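Local coordinates for 2,3-bisphosphoglycerate-independent phosphoglycerate mutase (Pyrococcus horikoshii, PDB 2ZKT), which probably catalyses the interconversion of 2-phosphoglycerate and 3-phosphoglycerate in glycolysis, without 2,3-bisphosphoglycerate as a cofactor, at the zinc ion site. Sequence-based numbering; all coordinates share one arbitrary frame.

The zinc ion site. Residues 13, 58, 302, 305, 309, 347, 349, 354, 356. With ZN (zinc ion), chain B.
This zinc ion occupies one of the metal sites of the metalloenzyme (alkaline phosphatase-like) superfamily, to which the cofactor-independent phosphoglycerate mutases belong. Asp305 and His309 sit one turn apart on helix 303-309, the Asp-X-X-X-His spacing that lets both side chains reach the same metal, and His356 comes in from a loop. Asp305 points CG anti to its backbone N and binds through carboxylate OD2 at 2.2 Å from ZN; its OD1, at 3.0 Å from ZN, is a longer contact that may belong to a loosely modelled shell. Both histidines use NE2, at 2.4 Å from ZN for His309 and 2.3 Å for His356, and both carry CG anti to the carbonyl carbon. Their second torsions differ: the His309 ring stands across its CA-CB bond, whereas His356 holds ND1 anti to CA, and the two rings meet the zinc turned about 45° from one another. The angle at zinc opens to 130° between Asp305 OD2 and His356 NE2, while His309 NE2 stands nearer a right angle to both. Three protein ligands are seen; water may complete the shell without having been modelled.

The two oxygens of Asp305 are held from different directions. The amine NZ of Lys302 reaches the anti lone pair of Asp305 OD2 in a salt bridge of 3.0 Å, sharing that oxygen with the metal. The hydroxyl OG1 of Thr349 meets Asp305 OD1 nearly along its C-O axis in a hydrogen bond of 2.7 Å. Together they should hold the carboxylate against rotation, and the lysine probably offsets part of its charge. Thr349 also turns its methyl CG2 over one face of the His309 ring, whose ND1 makes a weak bond to the backbone O of Met354. On the far side of the His356 imidazole from the metal, ND1 donates to the backbone O of Ala58 at 2.9 Å, approaching from above the carbonyl plane. The His347 and His356 rings lie face to face, roughly 25° from parallel, with His347 CE1 over the centre of His356 and His356 ND1 over the His347 ring in return. His347, like Asp13, is a ligand of the other zinc site.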
loop_
_atom_site.group_PDB
_atom_site.type_symbol
_atom_site.label_atom_id
_atom_site.label_comp_id
_atom_site.label_asym_id
_atom_site.label_seq_id
_atom_site.Cartn_x
_atom_site.Cartn_y
_atom_site.Cartn_z
ATOM N N ASP A 13 -15.203 -17.000 5.756
ATOM C CA ASP A 13 -15.809 -17.975 4.849
ATOM C C ASP A 13 -15.231 -17.901 3.429
ATOM O O ASP A 13 -15.089 -16.821 2.862
ATOM C CB ASP A 13 -17.335 -17.765 4.834
ATOM C CG ASP A 13 -18.106 -19.073 4.695
ATOM O OD1 ASP A 13 -18.119 -19.631 3.572
ATOM O OD2 ASP A 13 -18.687 -19.544 5.707
ATOM N N ALA A 58 -15.686 -29.156 0.860
ATOM C CA ALA A 58 -16.606 -29.332 1.985
ATOM C C ALA A 58 -17.644 -28.213 2.043
ATOM O O ALA A 58 -17.334 -27.045 1.766
ATOM C CB ALA A 58 -15.831 -29.372 3.294
ATOM N N LYS A 302 -19.145 -14.073 6.757
ATOM C CA LYS A 302 -19.680 -14.712 5.551
ATOM C C LYS A 302 -19.366 -14.151 4.157
ATOM O O LYS A 302 -18.904 -14.880 3.275
ATOM C CB LYS A 302 -21.210 -14.827 5.687
ATOM C CG LYS A 302 -21.869 -15.713 4.632
ATOM C CD LYS A 302 -21.323 -17.134 4.709
ATOM C CE LYS A 302 -21.918 -18.008 3.624
ATOM N NZ LYS A 302 -21.798 -17.342 2.302
ATOM N N ASP A 305 -17.104 -15.378 1.103
ATOM C CA ASP A 305 -17.572 -16.541 0.350
ATOM C C ASP A 305 -18.549 -16.198 -0.778
ATOM O O ASP A 305 -18.512 -16.815 -1.850
ATOM C CB ASP A 305 -18.218 -17.553 1.310
ATOM C CG ASP A 305 -18.751 -18.791 0.596
ATOM O OD1 ASP A 305 -17.978 -19.460 -0.134
ATOM O OD2 ASP A 305 -19.955 -19.092 0.774
ATOM N N HIS A 309 -18.420 -17.106 -4.986
ATOM C CA HIS A 309 -19.468 -17.759 -5.781
ATOM C C HIS A 309 -19.795 -16.998 -7.066
ATOM O O HIS A 309 -20.008 -17.612 -8.115
ATOM C CB HIS A 309 -20.752 -17.920 -4.952
ATOM C CG HIS A 309 -20.724 -19.082 -3.996
ATOM N ND1 HIS A 309 -20.798 -20.399 -4.418
ATOM C CD2 HIS A 309 -20.627 -19.126 -2.642
ATOM C CE1 HIS A 309 -20.750 -21.202 -3.364
ATOM N NE2 HIS A 309 -20.648 -20.454 -2.275
ATOM N N HIS A 347 -13.101 -23.218 4.061
ATOM C CA HIS A 347 -12.803 -23.910 2.811
ATOM C C HIS A 347 -12.376 -22.932 1.707
ATOM O O HIS A 347 -12.341 -21.720 1.886
ATOM C CB HIS A 347 -14.048 -24.688 2.365
ATOM C CG HIS A 347 -15.223 -23.748 2.271
ATOM N ND1 HIS A 347 -15.352 -22.810 1.295
ATOM C CD2 HIS A 347 -16.350 -23.681 3.103
ATOM C CE1 HIS A 347 -16.529 -22.195 1.531
ATOM N NE2 HIS A 347 -17.149 -22.696 2.608
ATOM N N THR A 349 -13.057 -21.152 -1.952
ATOM C CA THR A 349 -14.141 -20.850 -2.888
ATOM C C THR A 349 -13.467 -19.977 -3.935
ATOM O O THR A 349 -13.558 -18.742 -3.903
ATOM C CB THR A 349 -15.283 -20.055 -2.233
ATOM O OG1 THR A 349 -15.832 -20.820 -1.151
ATOM C CG2 THR A 349 -16.391 -19.772 -3.254
ATOM N N MET A 354 -16.441 -20.583 -8.823
ATOM C CA MET A 354 -17.777 -20.135 -8.428
ATOM C C MET A 354 -18.445 -21.172 -7.518
ATOM O O MET A 354 -19.672 -21.316 -7.495
ATOM C CB MET A 354 -18.628 -19.883 -9.684
ATOM C CG MET A 354 -17.969 -18.903 -10.659
ATOM S SD MET A 354 -18.908 -18.581 -12.164
ATOM C CE MET A 354 -19.981 -17.208 -11.603
ATOM N N HIS A 356 -17.209 -24.187 -3.943
ATOM C CA HIS A 356 -16.184 -24.692 -3.038
ATOM C C HIS A 356 -15.228 -25.650 -3.751
ATOM O O HIS A 356 -15.655 -26.503 -4.533
ATOM C CB HIS A 356 -16.847 -25.410 -1.852
ATOM C CG HIS A 356 -17.817 -24.554 -1.086
ATOM N ND1 HIS A 356 -18.449 -24.993 0.065
ATOM C CD2 HIS A 356 -18.260 -23.287 -1.302
ATOM C CE1 HIS A 356 -19.239 -24.032 0.527
ATOM N NE2 HIS A 356 -19.141 -22.986 -0.286
HETATM ZN ZN ZN B . -20.479 -21.076 -0.012
#